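Long-range contacts in S12 family peptidase (Streptomyces sp. 82F2, PDB 3WWX), which probably hydrolyses amide bonds of D-amino acid substrates, as a D-stereospecific serine amidohydrolase of peptidase family S12, related to beta-lactamases and D-aminopeptidases: residues 50-56 and 301-305; 43-49 and 323-327. One frame throughout, in Å; residues are numbered along the deposited sequence.

Contact 1 of 2, residues 50-56 and 301-305. With DIA (octane 1,8-diamine), chain B.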
loop_
_atom_site.group_PDB
_atom_site.type_symbol
_atom_site.label_atom_id
_atom_site.label_comp_id
_atom_site.label_asym_id
_atom_site.label_seq_id
_atom_site.Cartn_x
_atom_site.Cartn_y
_atom_site.Cartn_z
ATOM N N ARG A 50 -2.019 -9.341 5.080
ATOM C CA ARG A 50 -0.943 -8.421 4.763
ATOM C C ARG A 50 -1.435 -7.451 3.711
ATOM O O ARG A 50 -1.717 -7.854 2.571
ATOM C CB ARG A 50 0.255 -9.216 4.253
ATOM C CG ARG A 50 0.785 -10.230 5.269
ATOM C CD ARG A 50 2.153 -10.771 4.828
ATOM N NE ARG A 50 2.579 -11.881 5.683
ATOM C CZ ARG A 50 3.080 -11.729 6.906
ATOM N NH1 ARG A 50 3.297 -10.533 7.402
ATOM N NH2 ARG A 50 3.383 -12.789 7.633
ATOM N N VAL A 51 -1.559 -6.174 4.059
ATOM C CA VAL A 51 -2.150 -5.196 3.136
ATOM C C VAL A 51 -1.157 -4.675 2.100
ATOM O O VAL A 51 -1.523 -3.887 1.220
ATOM C CB VAL A 51 -2.795 -4.025 3.887
ATOM C CG1 VAL A 51 -3.734 -4.536 4.949
ATOM C CG2 VAL A 51 -1.744 -3.108 4.507
ATOM N N GLY A 52 0.083 -5.135 2.185
ATOM C CA GLY A 52 1.092 -4.682 1.240
ATOM C C GLY A 52 1.146 -3.174 1.092
ATOM O O GLY A 52 1.121 -2.448 2.079
ATOM N N SER A 53 1.191 -2.737 -0.164
ATOM C CA SER A 53 1.380 -1.353 -0.584
ATOM C C SER A 53 0.393 -0.341 0.009
ATOM O O SER A 53 0.645 0.869 0.004
ATOM C CB SER A 53 1.259 -1.348 -2.117
ATOM O OG SER A 53 1.738 -2.585 -2.666
ATOM N N ILE A 54 -0.757 -0.807 0.488
ATOM C CA ILE A 54 -1.678 0.062 1.211
ATOM C C ILE A 54 -0.987 0.763 2.392
ATOM O O ILE A 54 -1.363 1.875 2.788
ATOM C CB ILE A 54 -2.914 -0.749 1.619
ATOM C CG1 ILE A 54 -3.844 -0.916 0.420
ATOM C CG2 ILE A 54 -3.658 -0.124 2.803
ATOM C CD1 ILE A 54 -4.868 -2.024 0.600
ATOM N N THR A 55 0.054 0.131 2.927
ATOM C CA THR A 55 0.864 0.741 3.977
ATOM C C THR A 55 1.314 2.135 3.589
ATOM O O THR A 55 1.423 3.029 4.438
ATOM C CB THR A 55 2.107 -0.119 4.247
ATOM O OG1 THR A 55 1.715 -1.446 4.641
ATOM C CG2 THR A 55 2.991 0.482 5.329
ATOM N N LYS A 56 1.583 2.341 2.304
ATOM C CA LYS A 56 2.048 3.635 1.828
ATOM C C LYS A 56 1.115 4.776 2.222
ATOM O O LYS A 56 1.575 5.881 2.465
ATOM C CB LYS A 56 2.220 3.623 0.319
ATOM C CG LYS A 56 3.377 2.773 -0.154
ATOM C CD LYS A 56 3.638 2.967 -1.642
ATOM C CE LYS A 56 4.857 2.191 -2.116
ATOM N NZ LYS A 56 4.672 0.732 -2.060
ATOM N N HIS A 301 -5.920 2.672 -2.575
ATOM C CA HIS A 301 -4.630 2.115 -2.960
ATOM C C HIS A 301 -4.799 0.615 -3.056
ATOM O O HIS A 301 -5.599 0.025 -2.336
ATOM C CB HIS A 301 -3.575 2.468 -1.896
ATOM C CG HIS A 301 -2.178 2.638 -2.428
ATOM N ND1 HIS A 301 -1.352 1.581 -2.737
ATOM C CD2 HIS A 301 -1.454 3.760 -2.654
ATOM C CE1 HIS A 301 -0.182 2.052 -3.157
ATOM N NE2 HIS A 301 -0.222 3.364 -3.119
ATOM N N GLY A 302 -4.022 0.002 -3.947
ATOM C CA GLY A 302 -3.971 -1.451 -3.989
ATOM C C GLY A 302 -2.806 -1.931 -3.157
ATOM O O GLY A 302 -1.898 -1.164 -2.841
ATOM N N GLY A 303 -2.838 -3.203 -2.793
ATOM C CA GLY A 303 -1.738 -3.818 -2.083
ATOM C C GLY A 303 -1.347 -5.132 -2.705
ATOM O O GLY A 303 -2.188 -5.933 -3.088
ATOM N N GLY A 304 -0.039 -5.335 -2.823
ATOM C CA GLY A 304 0.502 -6.610 -3.240
ATOM C C GLY A 304 1.718 -6.965 -2.391
ATOM O O GLY A 304 2.637 -6.170 -2.188
ATOM N N ILE A 305 1.698 -8.176 -1.853
ATOM C CA ILE A 305 2.824 -8.773 -1.184
ATOM C C ILE A 305 2.543 -10.288 -1.274
ATOM O O ILE A 305 1.484 -10.696 -1.745
ATOM C CB ILE A 305 2.969 -8.216 0.258
ATOM C CG1 ILE A 305 4.276 -8.654 0.917
ATOM C CG2 ILE A 305 1.781 -8.619 1.096
ATOM C CD1 ILE A 305 4.661 -7.764 2.100
HETATM N N1 DIA B . 6.488 -13.851 -6.487
HETATM C C1 DIA B . 6.565 -13.694 -5.071
HETATM C C2 DIA B . 5.441 -12.944 -4.389
HETATM C C3 DIA B . 4.837 -11.844 -5.198
HETATM C C4 DIA B . 4.964 -10.435 -4.660
HETATM C C5 DIA B . 3.627 -9.775 -4.448
HETATM C C6 DIA B . 2.699 -9.852 -5.635
HETATM C C7 DIA B . 1.338 -9.330 -5.301
HETATM C C8 DIA B . 0.547 -9.227 -6.576
HETATM N N8 DIA B . -0.835 -9.220 -6.244
#
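Three glycines in a row, Gly302 to Gly304, line the strand, and Gly303, with Gly52 opposite, lets Ser53 and Gly303 approach to 4.2 Å between CA atoms. A beta carbon on Gly303 would lie 1.9 Å from Val51 O; instead Gly303 CA makes a CA-H...O contact to Val51 O at 3.3 Å. Gly52 is needed for the same reason: a side chain there would run into Gly304 N, and its phi is positive. Ser53 begins the Ser-x-x-Lys motif, completed by Lys56, and by analogy with relatives is probably the nucleophile. Gly304 N donates to Ser53 OG (3.3 Å); in relatives the equivalent amide helps form the oxyanion hole. Lys56 NZ hydrogen-bonds to Tyr158 OH, Asn160 OD1 and Ala237 O; Tyr158 and Asn160 probably form the family's Tyr-x-Asn motif. His301 ND1 donates to Gly302 O (2.8 Å) while its NE2 is hydrogen-bonded to Tyr283, which holds the imidazole beside Ser53. DIA lies against this strand, DIA C7 3.5 Å from Gly304 CA, where a beta carbon would meet the ligand. Ile305 CG2 packs on Arg50 CB (3.6 Å). Ile54, a hydrophobic residue suited to this buried place, sends CG1 to 3.4 Å from His301 O and also reaches strand 308-315 and helix 244-255, so the start of the 55-68 region is wedged between that helix and the sheet.

Contact 2 of 2, residues 43-49 and 323-327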
loop_
_atom_site.group_PDB
_atom_site.type_symbol
_atom_site.label_atom_id
_atom_site.label_comp_id
_atom_site.label_asym_id
_atom_site.label_seq_id
_atom_site.Cartn_x
_atom_site.Cartn_y
_atom_site.Cartn_z
ATOM N N ARG A 43 -12.609 -18.814 3.267
ATOM C CA ARG A 43 -12.248 -17.503 3.782
ATOM C C ARG A 43 -13.232 -17.053 4.827
ATOM O O ARG A 43 -14.430 -17.383 4.732
ATOM C CB ARG A 43 -12.218 -16.487 2.640
ATOM C CG ARG A 43 -11.268 -15.332 2.892
ATOM C CD ARG A 43 -9.803 -15.774 2.799
ATOM N NE ARG A 43 -8.936 -14.779 3.465
ATOM C CZ ARG A 43 -8.297 -13.783 2.852
ATOM N NH1 ARG A 43 -8.359 -13.620 1.550
ATOM N NH2 ARG A 43 -7.571 -12.926 3.567
ATOM N N GLY A 44 -12.745 -16.312 5.819
ATOM C CA GLY A 44 -13.578 -15.712 6.852
ATOM C C GLY A 44 -13.726 -14.207 6.652
ATOM O O GLY A 44 -12.794 -13.537 6.202
ATOM N N GLY A 45 -14.890 -13.669 6.985
ATOM C CA GLY A 45 -15.174 -12.275 6.681
ATOM C C GLY A 45 -14.325 -11.297 7.469
ATOM O O GLY A 45 -14.113 -10.179 7.023
ATOM N N ASP A 46 -13.852 -11.714 8.640
ATOM C CA ASP A 46 -12.998 -10.892 9.494
ATOM C C ASP A 46 -11.508 -11.250 9.367
ATOM O O ASP A 46 -10.684 -10.840 10.199
ATOM C CB ASP A 46 -13.456 -11.024 10.939
ATOM C CG ASP A 46 -14.872 -10.488 11.143
ATOM O OD1 ASP A 46 -15.176 -9.372 10.675
ATOM O OD2 ASP A 46 -15.689 -11.210 11.762
ATOM N N ASP A 47 -11.164 -11.996 8.324
ATOM C CA ASP A 47 -9.763 -12.396 8.128
ATOM C C ASP A 47 -8.845 -11.181 8.062
ATOM O O ASP A 47 -9.146 -10.158 7.404
ATOM C CB ASP A 47 -9.551 -13.246 6.876
ATOM C CG ASP A 47 -10.000 -14.699 7.044
ATOM O OD1 ASP A 47 -10.452 -15.069 8.155
ATOM O OD2 ASP A 47 -9.908 -15.437 6.041
ATOM N N ARG A 48 -7.715 -11.327 8.732
ATOM C CA ARG A 48 -6.650 -10.337 8.696
ATOM C C ARG A 48 -5.651 -10.767 7.641
ATOM O O ARG A 48 -5.418 -11.962 7.434
ATOM C CB ARG A 48 -6.007 -10.227 10.086
ATOM C CG ARG A 48 -7.026 -9.755 11.138
ATOM C CD ARG A 48 -6.515 -9.601 12.578
ATOM N NE ARG A 48 -7.644 -9.245 13.432
ATOM C CZ ARG A 48 -7.578 -8.950 14.730
ATOM N NH1 ARG A 48 -6.438 -8.938 15.360
ATOM N NH2 ARG A 48 -8.684 -8.647 15.391
ATOM N N TYR A 49 -5.046 -9.794 6.983
ATOM C CA TYR A 49 -4.159 -10.061 5.864
ATOM C C TYR A 49 -3.103 -8.982 5.748
ATOM O O TYR A 49 -3.245 -7.865 6.269
ATOM C CB TYR A 49 -4.964 -10.192 4.559
ATOM C CG TYR A 49 -6.044 -9.138 4.339
ATOM C CD1 TYR A 49 -7.334 -9.343 4.776
ATOM C CD2 TYR A 49 -5.770 -7.954 3.686
ATOM C CE1 TYR A 49 -8.331 -8.408 4.556
ATOM C CE2 TYR A 49 -6.758 -6.994 3.480
ATOM C CZ TYR A 49 -8.039 -7.232 3.909
ATOM O OH TYR A 49 -9.041 -6.297 3.675
ATOM N N ALA A 323 -13.183 -2.593 1.103
ATOM C CA ALA A 323 -11.826 -3.145 1.264
ATOM C C ALA A 323 -11.920 -4.640 1.161
ATOM O O ALA A 323 -12.950 -5.227 1.471
ATOM C CB ALA A 323 -11.213 -2.734 2.600
ATOM N N GLY A 324 -10.851 -5.278 0.718
ATOM C CA GLY A 324 -10.876 -6.728 0.610
ATOM C C GLY A 324 -9.545 -7.324 0.237
ATOM O O GLY A 324 -8.556 -6.621 0.054
ATOM N N ASN A 325 -9.551 -8.644 0.067
ATOM C CA ASN A 325 -8.314 -9.396 -0.111
ATOM C C ASN A 325 -8.538 -10.699 -0.855
ATOM O O ASN A 325 -9.535 -11.405 -0.604
ATOM C CB ASN A 325 -7.681 -9.689 1.258
ATOM C CG ASN A 325 -6.330 -10.388 1.143
ATOM O OD1 ASN A 325 -6.209 -11.601 1.341
ATOM N ND2 ASN A 325 -5.297 -9.627 0.808
ATOM N N PHE A 326 -7.589 -11.021 -1.727
ATOM C CA PHE A 326 -7.457 -12.347 -2.314
ATOM C C PHE A 326 -6.204 -12.984 -1.740
ATOM O O PHE A 326 -5.154 -12.338 -1.682
ATOM C CB PHE A 326 -7.262 -12.256 -3.832
ATOM C CG PHE A 326 -8.364 -11.534 -4.577
ATOM C CD1 PHE A 326 -9.673 -11.559 -4.136
ATOM C CD2 PHE A 326 -8.068 -10.875 -5.746
ATOM C CE1 PHE A 326 -10.671 -10.910 -4.846
ATOM C CE2 PHE A 326 -9.068 -10.222 -6.477
ATOM C CZ PHE A 326 -10.365 -10.251 -6.016
ATOM N N ASN A 327 -6.271 -14.273 -1.384
ATOM C CA ASN A 327 -5.110 -14.980 -0.815
ATOM C C ASN A 327 -4.347 -15.807 -1.856
ATOM O O ASN A 327 -3.678 -16.795 -1.522
ATOM C CB ASN A 327 -5.506 -15.824 0.390
ATOM C CG ASN A 327 -6.413 -16.968 0.031
ATOM O OD1 ASN A 327 -6.896 -17.068 -1.099
ATOM N ND2 ASN A 327 -6.627 -17.861 0.994
#
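Asn325 OD1 accepts two hydrogen bonds from one guanidinium, from Arg43 NH1 at 3.0 Å and Arg43 NH2 at 2.9 Å. Arginine suits this place because its remaining nitrogen serves the loop itself: Arg43 NE forms a salt bridge with Asp47 OD2 (2.8 Å), and NH1 also bonds to Gly24 O. The carboxylate is well used too, since Asp47 OD2 accepts from Gly44 N (3.0 Å) and is bonded to Ser209 OG. These bonds brace the type I turn from Gly44 to Asp47, closed by Asp47 N to Gly44 O (3.1 Å); a beta carbon on Gly44 would clash with Asp47 OD1. The amide of Asn325 has its own partners, ND2 bonding to Ser308 and Ser310. Its CB sits over the Tyr49 ring in a CH-pi contact, 3.3 Å from the ring centroid and almost on the normal, while Tyr49 OH pairs with Ser244. Asn327, whose CB lies over a face of the guanidinium, binds Gly24 N through OD1 and Pro210 O through ND2. A buried polar network thus fastens a loop across the large antiparallel sheet of the alpha/beta domain, the fold of serine beta-lactamases and penicillin-binding proteins.

From the N terminus the chain lays down helix 8-19 and strands 24-31 and 36-41, then crosses the sheet through 43-49 and runs straight on into 50-56, so the first halves of both contacts are consecutive. The helix-rich part follows before the chain returns to the sheet. After strands 272-273, 282-283 and 288-291, residues 301-305 close contact 1; 323-327 follow and close contact 2, so the loop of contact 1 nests within that of contact 2. Strands 297-305 and 320-326 flank strand 308-315, and the contact centres lie about 13 Å apart. Together they tie one continuous segment, leading through Ser53 to helix 55-68, to two strands of the same sheet.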